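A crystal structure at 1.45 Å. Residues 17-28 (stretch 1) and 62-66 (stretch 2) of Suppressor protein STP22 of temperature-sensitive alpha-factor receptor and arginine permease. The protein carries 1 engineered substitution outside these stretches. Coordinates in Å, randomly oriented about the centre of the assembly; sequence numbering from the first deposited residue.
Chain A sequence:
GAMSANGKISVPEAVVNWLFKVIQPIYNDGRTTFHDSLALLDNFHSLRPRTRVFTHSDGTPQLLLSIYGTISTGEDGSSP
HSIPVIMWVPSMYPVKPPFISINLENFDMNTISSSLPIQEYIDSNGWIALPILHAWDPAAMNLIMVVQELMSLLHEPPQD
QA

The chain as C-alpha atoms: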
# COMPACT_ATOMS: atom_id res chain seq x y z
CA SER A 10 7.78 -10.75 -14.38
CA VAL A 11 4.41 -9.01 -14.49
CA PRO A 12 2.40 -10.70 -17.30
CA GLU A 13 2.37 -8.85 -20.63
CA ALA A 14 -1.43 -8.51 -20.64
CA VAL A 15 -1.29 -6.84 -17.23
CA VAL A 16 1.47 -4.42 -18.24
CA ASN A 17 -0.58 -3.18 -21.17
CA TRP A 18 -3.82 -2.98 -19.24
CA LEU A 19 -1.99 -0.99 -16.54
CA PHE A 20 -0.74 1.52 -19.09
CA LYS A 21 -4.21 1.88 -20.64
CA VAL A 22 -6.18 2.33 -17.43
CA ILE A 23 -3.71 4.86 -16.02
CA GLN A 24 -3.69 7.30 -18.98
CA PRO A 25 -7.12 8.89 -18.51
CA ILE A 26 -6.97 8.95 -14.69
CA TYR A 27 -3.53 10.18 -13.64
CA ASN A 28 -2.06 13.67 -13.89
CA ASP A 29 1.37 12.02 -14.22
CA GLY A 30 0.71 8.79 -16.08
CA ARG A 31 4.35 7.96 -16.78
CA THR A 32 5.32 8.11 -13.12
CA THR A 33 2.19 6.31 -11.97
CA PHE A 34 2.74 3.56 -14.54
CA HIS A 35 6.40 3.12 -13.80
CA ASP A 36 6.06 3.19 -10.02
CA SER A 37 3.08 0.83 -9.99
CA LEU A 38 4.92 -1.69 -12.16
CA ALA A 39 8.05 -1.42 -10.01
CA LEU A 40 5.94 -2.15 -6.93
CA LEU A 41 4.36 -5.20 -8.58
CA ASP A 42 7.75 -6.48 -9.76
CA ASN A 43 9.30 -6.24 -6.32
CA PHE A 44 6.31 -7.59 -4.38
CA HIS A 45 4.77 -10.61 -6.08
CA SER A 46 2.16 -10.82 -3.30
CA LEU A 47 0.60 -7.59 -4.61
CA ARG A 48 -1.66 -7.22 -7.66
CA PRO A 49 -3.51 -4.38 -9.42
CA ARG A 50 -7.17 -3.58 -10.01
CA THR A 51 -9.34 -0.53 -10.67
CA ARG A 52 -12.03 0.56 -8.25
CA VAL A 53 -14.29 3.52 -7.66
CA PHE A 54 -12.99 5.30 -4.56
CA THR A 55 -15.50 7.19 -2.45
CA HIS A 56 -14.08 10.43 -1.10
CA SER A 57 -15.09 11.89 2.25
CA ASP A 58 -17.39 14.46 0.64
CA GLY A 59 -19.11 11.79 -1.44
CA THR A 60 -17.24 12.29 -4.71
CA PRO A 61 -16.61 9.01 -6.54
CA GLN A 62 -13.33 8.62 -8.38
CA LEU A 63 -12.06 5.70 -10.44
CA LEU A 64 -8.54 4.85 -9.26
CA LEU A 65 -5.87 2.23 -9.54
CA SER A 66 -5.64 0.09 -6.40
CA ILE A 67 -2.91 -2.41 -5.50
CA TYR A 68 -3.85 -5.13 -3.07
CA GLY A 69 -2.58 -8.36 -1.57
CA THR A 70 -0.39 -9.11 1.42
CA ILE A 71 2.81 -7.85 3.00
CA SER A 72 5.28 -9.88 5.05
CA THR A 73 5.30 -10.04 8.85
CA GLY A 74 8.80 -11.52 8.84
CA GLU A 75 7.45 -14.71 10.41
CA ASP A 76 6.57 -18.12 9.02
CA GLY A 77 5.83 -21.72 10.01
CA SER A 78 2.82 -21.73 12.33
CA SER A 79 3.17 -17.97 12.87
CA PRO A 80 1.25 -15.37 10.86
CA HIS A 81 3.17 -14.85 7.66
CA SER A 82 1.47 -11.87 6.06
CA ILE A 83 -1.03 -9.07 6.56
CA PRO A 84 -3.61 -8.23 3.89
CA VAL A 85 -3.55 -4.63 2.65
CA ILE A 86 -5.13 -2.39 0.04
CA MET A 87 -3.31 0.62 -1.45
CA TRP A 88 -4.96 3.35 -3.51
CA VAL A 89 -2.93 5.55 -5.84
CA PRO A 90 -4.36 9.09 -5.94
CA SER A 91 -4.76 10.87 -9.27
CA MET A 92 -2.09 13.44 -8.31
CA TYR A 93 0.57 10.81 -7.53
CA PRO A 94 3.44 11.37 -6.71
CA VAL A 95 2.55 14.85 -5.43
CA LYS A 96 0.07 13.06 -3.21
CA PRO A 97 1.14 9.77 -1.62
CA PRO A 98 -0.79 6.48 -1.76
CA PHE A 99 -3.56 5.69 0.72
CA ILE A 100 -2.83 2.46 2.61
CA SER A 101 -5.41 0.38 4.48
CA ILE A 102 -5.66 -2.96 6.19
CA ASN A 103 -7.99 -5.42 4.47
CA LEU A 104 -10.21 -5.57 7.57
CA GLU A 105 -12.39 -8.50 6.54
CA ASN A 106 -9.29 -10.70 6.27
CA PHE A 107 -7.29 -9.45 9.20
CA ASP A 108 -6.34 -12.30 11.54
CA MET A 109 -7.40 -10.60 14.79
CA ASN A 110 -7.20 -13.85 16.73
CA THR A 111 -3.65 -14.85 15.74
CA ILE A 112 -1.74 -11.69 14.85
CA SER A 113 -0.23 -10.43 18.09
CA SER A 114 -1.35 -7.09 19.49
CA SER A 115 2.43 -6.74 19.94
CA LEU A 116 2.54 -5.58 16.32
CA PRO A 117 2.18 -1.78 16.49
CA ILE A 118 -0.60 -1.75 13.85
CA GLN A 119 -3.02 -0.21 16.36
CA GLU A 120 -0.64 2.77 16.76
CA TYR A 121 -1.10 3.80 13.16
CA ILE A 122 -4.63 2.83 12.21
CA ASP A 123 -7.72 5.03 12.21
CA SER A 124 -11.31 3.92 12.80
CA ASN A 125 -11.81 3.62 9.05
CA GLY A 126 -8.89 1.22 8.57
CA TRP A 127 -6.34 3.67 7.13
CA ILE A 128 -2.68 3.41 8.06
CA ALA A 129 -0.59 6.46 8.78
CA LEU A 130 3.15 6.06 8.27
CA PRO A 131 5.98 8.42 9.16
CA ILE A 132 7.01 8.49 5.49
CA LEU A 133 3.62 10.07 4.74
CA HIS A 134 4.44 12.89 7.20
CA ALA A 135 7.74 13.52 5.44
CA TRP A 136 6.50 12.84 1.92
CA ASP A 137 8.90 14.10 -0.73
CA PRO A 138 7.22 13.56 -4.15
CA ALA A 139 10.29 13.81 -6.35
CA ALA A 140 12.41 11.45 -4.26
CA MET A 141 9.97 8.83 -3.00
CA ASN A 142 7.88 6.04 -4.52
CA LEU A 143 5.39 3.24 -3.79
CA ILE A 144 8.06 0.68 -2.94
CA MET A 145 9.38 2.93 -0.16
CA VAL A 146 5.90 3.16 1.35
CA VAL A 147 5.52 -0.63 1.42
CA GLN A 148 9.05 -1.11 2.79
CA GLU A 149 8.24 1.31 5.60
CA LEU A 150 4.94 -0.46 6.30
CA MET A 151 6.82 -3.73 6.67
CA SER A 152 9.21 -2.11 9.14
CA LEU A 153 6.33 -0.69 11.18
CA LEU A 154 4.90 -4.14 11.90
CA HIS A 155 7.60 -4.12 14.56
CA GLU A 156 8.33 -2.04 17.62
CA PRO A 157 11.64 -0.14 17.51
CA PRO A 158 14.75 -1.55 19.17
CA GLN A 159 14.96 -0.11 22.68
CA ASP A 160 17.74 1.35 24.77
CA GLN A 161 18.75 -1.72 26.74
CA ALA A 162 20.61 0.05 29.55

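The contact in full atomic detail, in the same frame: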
# COMPACT_ATOMS: atom_id res chain seq x y z
N ASN A 17 0.10 -4.04 -20.22
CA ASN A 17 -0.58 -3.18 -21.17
C ASN A 17 -1.90 -2.63 -20.65
O ASN A 17 -2.26 -1.49 -20.93
CB ASN A 17 -0.76 -3.93 -22.49
CG ASN A 17 0.57 -4.26 -23.10
OD1 ASN A 17 1.47 -3.42 -23.14
ND2 ASN A 17 0.74 -5.50 -23.53
N TRP A 18 -2.60 -3.44 -19.88
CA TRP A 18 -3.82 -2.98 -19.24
C TRP A 18 -3.49 -1.84 -18.27
O TRP A 18 -4.21 -0.84 -18.21
CB TRP A 18 -4.49 -4.15 -18.51
CG TRP A 18 -5.54 -3.73 -17.54
CD1 TRP A 18 -6.86 -3.54 -17.79
CD2 TRP A 18 -5.34 -3.43 -16.15
NE1 TRP A 18 -7.51 -3.14 -16.64
CE2 TRP A 18 -6.60 -3.08 -15.62
CE3 TRP A 18 -4.23 -3.45 -15.30
CZ2 TRP A 18 -6.77 -2.72 -14.28
CZ3 TRP A 18 -4.41 -3.10 -13.98
CH2 TRP A 18 -5.67 -2.74 -13.48
N LEU A 19 -2.40 -2.00 -17.53
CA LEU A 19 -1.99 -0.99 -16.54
C LEU A 19 -1.73 0.34 -17.24
O LEU A 19 -2.22 1.38 -16.82
CB LEU A 19 -0.73 -1.47 -15.81
CG LEU A 19 -0.28 -0.70 -14.56
CD1 LEU A 19 -1.30 -0.87 -13.44
CD2 LEU A 19 1.07 -1.21 -14.12
N PHE A 20 -1.00 0.30 -18.35
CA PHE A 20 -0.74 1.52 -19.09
C PHE A 20 -2.06 2.17 -19.52
O PHE A 20 -2.27 3.37 -19.32
CB PHE A 20 0.13 1.22 -20.31
CG PHE A 20 0.38 2.41 -21.18
CD1 PHE A 20 1.47 3.22 -20.97
CD2 PHE A 20 -0.50 2.73 -22.21
CE1 PHE A 20 1.70 4.33 -21.77
CE2 PHE A 20 -0.28 3.84 -23.02
CZ PHE A 20 0.83 4.63 -22.80
N LYS A 21 -2.94 1.37 -20.12
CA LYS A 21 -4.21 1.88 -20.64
C LYS A 21 -5.08 2.51 -19.57
O LYS A 21 -5.62 3.60 -19.78
CB LYS A 21 -5.01 0.78 -21.33
CG LYS A 21 -4.36 0.27 -22.60
CD LYS A 21 -5.34 -0.54 -23.42
CE LYS A 21 -6.03 -1.62 -22.61
NZ LYS A 21 -6.77 -2.56 -23.52
N VAL A 22 -5.25 1.83 -18.44
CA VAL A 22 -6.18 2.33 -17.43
C VAL A 22 -5.64 3.60 -16.76
O VAL A 22 -6.40 4.46 -16.33
CB VAL A 22 -6.58 1.26 -16.36
CG1 VAL A 22 -7.25 0.06 -17.01
CG2 VAL A 22 -5.38 0.85 -15.51
N ILE A 23 -4.32 3.71 -16.68
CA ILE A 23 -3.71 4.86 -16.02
C ILE A 23 -3.86 6.16 -16.81
O ILE A 23 -4.11 7.21 -16.23
CB ILE A 23 -2.22 4.57 -15.72
CG1 ILE A 23 -2.11 3.64 -14.51
CG2 ILE A 23 -1.44 5.85 -15.47
CD1 ILE A 23 -0.71 3.05 -14.32
N GLN A 24 -3.73 6.09 -18.14
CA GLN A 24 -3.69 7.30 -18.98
C GLN A 24 -4.78 8.33 -18.70
O GLN A 24 -4.47 9.51 -18.54
CB GLN A 24 -3.71 6.93 -20.47
CG GLN A 24 -2.59 6.02 -20.89
CD GLN A 24 -1.25 6.49 -20.37
OE1 GLN A 24 -0.75 7.54 -20.76
NE2 GLN A 24 -0.67 5.70 -19.46
N PRO A 25 -6.05 7.91 -18.67
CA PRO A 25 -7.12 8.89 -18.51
C PRO A 25 -7.30 9.39 -17.07
O PRO A 25 -7.96 10.41 -16.85
CB PRO A 25 -8.38 8.12 -18.94
CG PRO A 25 -7.88 6.90 -19.65
CD PRO A 25 -6.57 6.58 -19.01
N ILE A 26 -6.72 8.68 -16.11
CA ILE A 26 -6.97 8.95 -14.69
C ILE A 26 -5.93 9.86 -14.06
O ILE A 26 -6.27 10.77 -13.30
CB ILE A 26 -7.03 7.65 -13.86
CG1 ILE A 26 -8.20 6.76 -14.29
CG2 ILE A 26 -7.13 7.96 -12.36
CD1 ILE A 26 -8.17 5.38 -13.64
N TYR A 27 -4.66 9.61 -14.38
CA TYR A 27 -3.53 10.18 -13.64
C TYR A 27 -2.93 11.43 -14.27
O TYR A 27 -2.63 11.46 -15.46
CB TYR A 27 -2.46 9.09 -13.37
CG TYR A 27 -3.01 8.13 -12.37
CD1 TYR A 27 -2.85 8.35 -11.00
CD2 TYR A 27 -3.77 7.04 -12.77
CE1 TYR A 27 -3.41 7.50 -10.07
CE2 TYR A 27 -4.34 6.18 -11.85
CZ TYR A 27 -4.16 6.42 -10.49
OH TYR A 27 -4.73 5.59 -9.55
N ASN A 28 -2.73 12.46 -13.45
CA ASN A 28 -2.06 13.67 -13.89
C ASN A 28 -0.67 13.36 -14.45
O ASN A 28 -0.24 13.95 -15.44
CB ASN A 28 -1.97 14.64 -12.71
CG ASN A 28 -1.55 16.04 -13.12
OD1 ASN A 28 -1.96 16.54 -14.16
ND2 ASN A 28 -0.73 16.67 -12.28
N GLN A 62 -14.43 8.47 -7.46
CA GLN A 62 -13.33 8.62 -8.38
C GLN A 62 -12.72 7.27 -8.73
O GLN A 62 -12.25 6.55 -7.86
CB GLN A 62 -12.25 9.52 -7.78
CG GLN A 62 -11.09 9.79 -8.74
CD GLN A 62 -10.01 10.64 -8.11
OE1 GLN A 62 -9.84 10.65 -6.89
NE2 GLN A 62 -9.26 11.32 -8.95
N LEU A 63 -12.71 6.94 -10.02
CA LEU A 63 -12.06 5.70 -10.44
C LEU A 63 -10.55 5.82 -10.24
O LEU A 63 -9.92 6.77 -10.69
CB LEU A 63 -12.36 5.45 -11.91
CG LEU A 63 -11.78 4.17 -12.50
CD1 LEU A 63 -12.45 2.96 -11.90
CD2 LEU A 63 -11.94 4.20 -14.02
N LEU A 64 -9.98 4.84 -9.54
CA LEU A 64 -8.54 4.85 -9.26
C LEU A 64 -7.94 3.47 -9.43
O LEU A 64 -8.63 2.46 -9.34
CB LEU A 64 -8.26 5.32 -7.82
CG LEU A 64 -8.54 6.78 -7.49
CD1 LEU A 64 -8.26 7.03 -6.01
CD2 LEU A 64 -7.71 7.72 -8.33
N LEU A 65 -6.64 3.45 -9.67
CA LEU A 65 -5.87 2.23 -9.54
C LEU A 65 -5.65 1.89 -8.07
O LEU A 65 -5.26 2.77 -7.26
CB LEU A 65 -4.52 2.37 -10.25
CG LEU A 65 -3.51 1.23 -10.12
CD1 LEU A 65 -3.94 0.05 -10.95
CD2 LEU A 65 -2.14 1.73 -10.55
N SER A 66 -5.87 0.62 -7.73
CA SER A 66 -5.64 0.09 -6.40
C SER A 66 -4.71 -1.12 -6.50
O SER A 66 -4.77 -1.89 -7.46
CB SER A 66 -6.98 -0.30 -5.75
OG SER A 66 -6.79 -0.87 -4.47
O HOH W 1 -8.98 11.00 -11.97

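A helix, with the residues that follow it, packs against a β-strand, and the contact is carried by one leucine on the strand and two neighbouring residues, Ile26 and Tyr27, further along the other stretch. The axes of helix 17-23 and strand 62-66 run closer to antiparallel than to perpendicular, 151° between their N-to-C directions, and approach to 9.6 Å. At that distance side chains fill the space, and no backbone-to-backbone bond joins the stretches. Together the stretches bury 347 Å², and Leu65, Ile26 and Tyr27 cover the most.

Leu65 is the knob of the strand. Its CA-to-CB bond points toward the helical stretch, and its t, p rotamer sets the two methyls among apolar neighbours one and then four residues apart. Both methyls touch CD1 of Leu19, CD1 of Leu65 at 3.7 Å and CD2 at 4.0 Å; CD1 also lies 4.1 Å from CH2 of Trp18, and CD2 4.2 Å from CD1 of Ile23. Trp18, Leu19 and Ile23 all leave the backbone sideways, yet their ends come nearer, so the helix reaches the leucine with side-chain tips. The next residue, Ser66, points away, as strand alternation predicts.

Ile26 plays the corresponding part on the other stretch. Helical backbone angles persist at this residue, but the pattern is no longer regular: N of Ile26 reaches back three residues to O of Ile23 (3.0 Å), an oxygen that also takes N of Tyr27 at 3.1 Å. Pointing toward the strand, Ile26 places CD1 4.0 Å from CG of Leu63 and CG2 4.1 Å from CD2 of Leu64. Its CG2 also packs 3.5 Å from the backbone O of Leu63, so the branched side chain touches strand backbone as well as side chains.

Tyr27 adds the specific polar bond. Its CA-to-CB bond points sideways, but the long ring brings the hydroxyl to the strand, where N of Leu65 donates to OH of Tyr27 over 2.9 Å with an N-H...O angle of 146°. The amide nitrogen sits at the ring edge, near its plane, where an sp2-like phenol oxygen can readily accept. Carbon packing accompanies this bond: CZ of Tyr27 is 4.1 Å from CB of Leu65 and 4.4 Å from CD2 of Leu64.

At the margin, a water donates to O of Ile26 and accepts from NE2 of Gln62, each at 3.0 Å from the water O, bridging groups that do not touch directly. The design rule is compact: apolar tips against one leucine, with a tyrosine hydroxyl satisfying that leucine's amide.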